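Local coordinates for protein phosphodiesterase (Salpingoeca rosetta, PDB 7CJ3) that carries a rhodopsin-like transmembrane domain of the bacteriorhodopsin type, which holds a retinal within its helical bundle, at residues R130-L142 and I159-A171. Numbering follows the deposited sequence.
Sequences RYAEWIITCPTLL and IATADALLLAGGA. With RET (retinal), chain K; OLC ((2R)-2,3-dihydroxypropyl (9Z)-octadec-9-enoate), chain R.
Tyr131 lays one face of its ring on Ala171, whose CB sits 3.6 Å from the ring centroid, 2° off the normal, a CH-pi contact. Leu167 fills the middle of this nearly antiparallel helix pair. Its CB lies 3.8 Å from Ile135 CG1. Its CD2 lies 3.8 Å from Trp134 CE3, with the two side chains crossing at about a right angle. The same CD2 also touches retinal C16, so this buried side is tight. With CG anti to the carbonyl carbon (chi1 -71°), the Trp134 ring reaches into the pocket, where retinal C12 lies over one face, offset toward the rim. Asp163 OD2 lies beside Cys138 CB and Leu142 CD1. Backbones come closest where Pro139 meets Ala160, with CA atoms 4.3 Å apart. The other side is partly exposed and only thinly covered by side chains. There Ile135 reaches the backbone of Ala164 and Ala168, Pro139 packs on the methyls of Ala160 and Ala164, and a (2R)-2,3-dihydroxypropyl (9Z)-octadec-9-enoate molecule touches Ile135. Through Tyr131, Trp134, Cys138, Leu167 and Gly170 the pair forms one wall of the retinal pocket. Helix 178-207 packs on Ile159 and Ala162, while helices 17-41, 86-111 and 250-277 touch other sides of segment 130-142.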
loop_
_atom_site.group_PDB
_atom_site.type_symbol
_atom_site.label_atom_id
_atom_site.label_comp_id
_atom_site.label_asym_id
_atom_site.label_seq_id
_atom_site.Cartn_x
_atom_site.Cartn_y
_atom_site.Cartn_z
ATOM N N ARG B 130 2.357 18.992 0.143
ATOM C CA ARG B 130 1.569 18.192 1.119
ATOM C C ARG B 130 0.361 19.022 1.573
ATOM O O ARG B 130 -0.773 18.504 1.454
ATOM C CB ARG B 130 2.393 17.690 2.298
ATOM C CG ARG B 130 1.632 16.687 3.161
ATOM C CD ARG B 130 2.548 15.866 4.069
ATOM N NE ARG B 130 3.501 16.713 4.775
ATOM C CZ ARG B 130 4.728 16.345 5.148
ATOM N NH1 ARG B 130 5.170 15.104 4.946
ATOM N NH2 ARG B 130 5.510 17.214 5.757
ATOM N N TYR B 131 0.576 20.268 2.004
ATOM C CA TYR B 131 -0.526 21.178 2.416
ATOM C C TYR B 131 -1.531 21.334 1.257
ATOM O O TYR B 131 -2.748 21.196 1.514
ATOM C CB TYR B 131 0.034 22.509 2.935
ATOM C CG TYR B 131 0.501 22.480 4.370
ATOM C CD1 TYR B 131 -0.415 22.442 5.433
ATOM C CD2 TYR B 131 1.852 22.523 4.688
ATOM C CE1 TYR B 131 -0.003 22.421 6.756
ATOM C CE2 TYR B 131 2.285 22.518 6.010
ATOM C CZ TYR B 131 1.359 22.465 7.048
ATOM O OH TYR B 131 1.791 22.467 8.352
ATOM N N ALA B 132 -1.065 21.525 0.019
ATOM C CA ALA B 132 -1.930 21.617 -1.182
ATOM C C ALA B 132 -2.787 20.367 -1.357
ATOM O O ALA B 132 -3.993 20.489 -1.526
ATOM C CB ALA B 132 -1.085 21.854 -2.410
ATOM N N GLU B 133 -2.170 19.193 -1.366
ATOM C CA GLU B 133 -2.877 17.884 -1.353
ATOM C C GLU B 133 -3.978 17.851 -0.266
ATOM O O GLU B 133 -5.149 17.518 -0.573
ATOM C CB GLU B 133 -1.850 16.790 -1.070
ATOM C CG GLU B 133 -2.472 15.411 -1.003
ATOM C CD GLU B 133 -1.971 14.523 0.125
ATOM O OE1 GLU B 133 -0.779 14.637 0.491
ATOM O OE2 GLU B 133 -2.785 13.720 0.633
ATOM N N TRP B 134 -3.594 18.150 0.986
ATOM C CA TRP B 134 -4.497 18.156 2.161
ATOM C C TRP B 134 -5.698 19.084 1.900
ATOM O O TRP B 134 -6.856 18.647 2.165
ATOM C CB TRP B 134 -3.739 18.507 3.454
ATOM C CG TRP B 134 -2.805 17.431 3.943
ATOM C CD1 TRP B 134 -2.612 16.188 3.389
ATOM C CD2 TRP B 134 -1.914 17.499 5.080
ATOM N NE1 TRP B 134 -1.669 15.491 4.099
ATOM C CE2 TRP B 134 -1.230 16.264 5.147
ATOM C CE3 TRP B 134 -1.642 18.457 6.066
ATOM C CZ2 TRP B 134 -0.280 15.994 6.132
ATOM C CZ3 TRP B 134 -0.730 18.170 7.064
ATOM C CH2 TRP B 134 -0.029 16.966 7.061
ATOM N N ILE B 135 -5.454 20.284 1.365
ATOM C CA ILE B 135 -6.516 21.309 1.131
ATOM C C ILE B 135 -7.457 20.888 -0.012
ATOM O O ILE B 135 -8.666 21.269 0.051
ATOM C CB ILE B 135 -5.874 22.689 0.890
ATOM C CG1 ILE B 135 -5.398 23.278 2.224
ATOM C CG2 ILE B 135 -6.824 23.637 0.146
ATOM C CD1 ILE B 135 -4.277 24.315 2.098
ATOM N N ILE B 136 -6.966 20.148 -1.013
ATOM C CA ILE B 136 -7.833 19.607 -2.096
ATOM C C ILE B 136 -8.599 18.379 -1.603
ATOM O O ILE B 136 -9.776 18.254 -1.977
ATOM C CB ILE B 136 -7.020 19.273 -3.346
ATOM C CG1 ILE B 136 -6.353 20.525 -3.915
ATOM C CG2 ILE B 136 -7.874 18.579 -4.388
ATOM C CD1 ILE B 136 -5.275 20.216 -4.939
ATOM N N THR B 137 -7.987 17.503 -0.804
ATOM C CA THR B 137 -8.553 16.172 -0.459
ATOM C C THR B 137 -9.355 16.167 0.862
ATOM O O THR B 137 -10.418 15.534 0.892
ATOM C CB THR B 137 -7.436 15.131 -0.429
ATOM O OG1 THR B 137 -6.467 15.586 0.518
ATOM C CG2 THR B 137 -6.804 14.936 -1.789
ATOM N N CYS B 138 -8.881 16.784 1.939
ATOM C CA CYS B 138 -9.554 16.692 3.263
ATOM C C CYS B 138 -10.968 17.264 3.196
ATOM O O CYS B 138 -11.917 16.662 3.708
ATOM C CB CYS B 138 -8.783 17.392 4.368
ATOM S SG CYS B 138 -7.225 16.544 4.721
ATOM N N PRO B 139 -11.156 18.480 2.642
ATOM C CA PRO B 139 -12.514 18.995 2.463
ATOM C C PRO B 139 -13.367 18.085 1.560
ATOM O O PRO B 139 -14.553 18.016 1.787
ATOM C CB PRO B 139 -12.286 20.424 1.957
ATOM C CG PRO B 139 -10.886 20.765 2.476
ATOM C CD PRO B 139 -10.123 19.473 2.299
ATOM N N THR B 140 -12.766 17.357 0.620
ATOM C CA THR B 140 -13.493 16.421 -0.284
ATOM C C THR B 140 -13.880 15.154 0.501
ATOM O O THR B 140 -14.989 14.613 0.247
ATOM C CB THR B 140 -12.691 16.060 -1.545
ATOM O OG1 THR B 140 -12.276 17.220 -2.281
ATOM C CG2 THR B 140 -13.498 15.175 -2.466
ATOM N N LEU B 141 -12.998 14.679 1.390
ATOM C CA LEU B 141 -13.263 13.499 2.264
ATOM C C LEU B 141 -14.429 13.825 3.214
ATOM O O LEU B 141 -15.268 12.928 3.461
ATOM C CB LEU B 141 -12.000 13.125 3.048
ATOM C CG LEU B 141 -10.949 12.347 2.259
ATOM C CD1 LEU B 141 -9.765 11.979 3.139
ATOM C CD2 LEU B 141 -11.551 11.103 1.620
ATOM N N LEU B 142 -14.483 15.062 3.720
ATOM C CA LEU B 142 -15.580 15.533 4.592
ATOM C C LEU B 142 -16.891 15.534 3.801
ATOM O O LEU B 142 -17.916 15.124 4.367
ATOM C CB LEU B 142 -15.241 16.930 5.128
ATOM C CG LEU B 142 -14.202 16.949 6.242
ATOM C CD1 LEU B 142 -13.807 18.375 6.578
ATOM C CD2 LEU B 142 -14.717 16.204 7.471
ATOM N N ILE B 159 -17.842 22.566 7.791
ATOM C CA ILE B 159 -16.709 21.728 8.282
ATOM C C ILE B 159 -15.616 21.658 7.205
ATOM O O ILE B 159 -14.416 21.797 7.537
ATOM C CB ILE B 159 -17.224 20.304 8.583
ATOM C CG1 ILE B 159 -18.370 20.260 9.597
ATOM C CG2 ILE B 159 -16.093 19.407 9.041
ATOM C CD1 ILE B 159 -18.087 21.063 10.830
ATOM N N ALA B 160 -16.022 21.463 5.949
ATOM C CA ALA B 160 -15.118 21.512 4.775
ATOM C C ALA B 160 -14.385 22.851 4.736
ATOM O O ALA B 160 -13.191 22.880 4.405
ATOM C CB ALA B 160 -15.903 21.289 3.517
ATOM N N THR B 161 -15.079 23.933 5.076
ATOM C CA THR B 161 -14.498 25.299 5.085
ATOM C C THR B 161 -13.507 25.395 6.242
ATOM O O THR B 161 -12.327 25.747 5.970
ATOM C CB THR B 161 -15.591 26.375 5.117
ATOM O OG1 THR B 161 -16.434 26.161 3.977
ATOM C CG2 THR B 161 -15.031 27.782 5.104
ATOM N N ALA B 162 -13.959 25.075 7.466
ATOM C CA ALA B 162 -13.142 25.125 8.704
ATOM C C ALA B 162 -11.888 24.271 8.507
ATOM O O ALA B 162 -10.785 24.767 8.771
ATOM C CB ALA B 162 -13.953 24.649 9.879
ATOM N N ASP B 163 -12.055 23.063 7.960
ATOM C CA ASP B 163 -10.924 22.160 7.645
ATOM C C ASP B 163 -9.908 22.869 6.733
ATOM O O ASP B 163 -8.699 22.884 7.076
ATOM C CB ASP B 163 -11.436 20.842 7.076
ATOM C CG ASP B 163 -10.350 19.778 6.986
ATOM O OD1 ASP B 163 -9.264 19.951 7.599
ATOM O OD2 ASP B 163 -10.593 18.780 6.316
ATOM N N ALA B 164 -10.346 23.453 5.609
ATOM C CA ALA B 164 -9.450 24.192 4.686
ATOM C C ALA B 164 -8.707 25.320 5.431
ATOM O O ALA B 164 -7.462 25.404 5.282
ATOM C CB ALA B 164 -10.253 24.719 3.533
ATOM N N LEU B 165 -9.424 26.139 6.221
ATOM C CA LEU B 165 -8.833 27.291 6.970
ATOM C C LEU B 165 -7.814 26.782 7.993
ATOM O O LEU B 165 -6.689 27.316 8.085
ATOM C CB LEU B 165 -9.955 28.085 7.653
ATOM C CG LEU B 165 -11.079 28.577 6.743
ATOM C CD1 LEU B 165 -12.046 29.496 7.480
ATOM C CD2 LEU B 165 -10.563 29.296 5.512
ATOM N N LEU B 166 -8.226 25.776 8.737
ATOM C CA LEU B 166 -7.412 24.931 9.642
ATOM C C LEU B 166 -6.040 24.631 9.042
ATOM O O LEU B 166 -5.029 24.879 9.707
ATOM C CB LEU B 166 -8.242 23.655 9.772
ATOM C CG LEU B 166 -7.940 22.725 10.929
ATOM C CD1 LEU B 166 -9.170 21.838 11.155
ATOM C CD2 LEU B 166 -6.682 21.897 10.647
ATOM N N LEU B 167 -6.012 24.074 7.828
ATOM C CA LEU B 167 -4.769 23.539 7.217
ATOM C C LEU B 167 -3.816 24.687 6.864
ATOM O O LEU B 167 -2.629 24.616 7.250
ATOM C CB LEU B 167 -5.153 22.693 6.000
ATOM C CG LEU B 167 -5.821 21.358 6.315
ATOM C CD1 LEU B 167 -6.457 20.741 5.080
ATOM C CD2 LEU B 167 -4.822 20.392 6.922
ATOM N N ALA B 168 -4.343 25.716 6.190
ATOM C CA ALA B 168 -3.679 27.020 5.918
ATOM C C ALA B 168 -3.109 27.649 7.199
ATOM O O ALA B 168 -1.901 28.047 7.163
ATOM C CB ALA B 168 -4.662 27.946 5.275
ATOM N N GLY B 169 -3.919 27.705 8.273
ATOM C CA GLY B 169 -3.451 28.009 9.636
ATOM C C GLY B 169 -2.203 27.221 10.011
ATOM O O GLY B 169 -1.181 27.838 10.445
ATOM N N GLY B 170 -2.248 25.898 9.843
ATOM C CA GLY B 170 -1.081 25.042 10.116
ATOM C C GLY B 170 0.149 25.546 9.393
ATOM O O GLY B 170 1.196 25.752 10.042
ATOM N N ALA B 171 0.024 25.750 8.072
ATOM C CA ALA B 171 1.138 26.143 7.183
ATOM C C ALA B 171 1.664 27.534 7.558
ATOM O O ALA B 171 2.891 27.668 7.743
ATOM C CB ALA B 171 0.682 26.090 5.750
HETATM C C1 RET K . -2.123 20.635 11.053
HETATM C C2 RET K . -1.649 21.953 11.669
HETATM C C3 RET K . -1.663 21.975 13.132
HETATM C C4 RET K . -3.041 21.652 13.668
HETATM C C5 RET K . -3.819 20.638 12.875
HETATM C C6 RET K . -3.362 20.062 11.737
HETATM C C7 RET K . -4.104 18.928 11.167
HETATM C C8 RET K . -3.911 18.277 9.953
HETATM C C9 RET K . -4.772 17.338 9.312
HETATM C C10 RET K . -4.482 16.778 8.042
HETATM C C11 RET K . -5.129 15.725 7.384
HETATM C C12 RET K . -4.798 15.082 6.196
HETATM C C13 RET K . -5.508 14.060 5.545
HETATM C C14 RET K . -5.095 13.593 4.310
HETATM C C15 RET K . -5.947 12.962 3.306
HETATM C C16 RET K . -2.419 20.979 9.582
HETATM C C17 RET K . -0.953 19.636 11.108
HETATM C C18 RET K . -5.166 20.354 13.505
HETATM C C19 RET K . -6.036 16.875 9.968
HETATM C C20 RET K . -6.703 13.482 6.241
HETATM C C18 OLC R . -14.448 25.893 -4.077
HETATM C C10 OLC R . -18.013 22.586 -8.781
HETATM C C9 OLC R . -17.262 21.845 -7.959
HETATM C C17 OLC R . -14.526 26.847 -5.263
HETATM C C11 OLC R . -18.290 24.057 -8.559
HETATM C C8 OLC R . -16.570 22.363 -6.695
HETATM C C16 OLC R . -15.829 26.723 -6.057
HETATM C C12 OLC R . -17.096 24.877 -9.042
HETATM C C7 OLC R . -16.785 21.407 -5.501
HETATM C C15 OLC R . -15.988 27.774 -7.166
HETATM C C13 OLC R . -17.316 26.397 -8.906
HETATM C C6 OLC R . -15.610 20.491 -5.140
HETATM C C14 OLC R . -16.021 27.167 -8.574
HETATM C C5 OLC R . -16.050 19.399 -4.147
HETATM C C4 OLC R . -15.026 18.255 -4.003
HETATM C C3 OLC R . -15.538 16.894 -4.482
#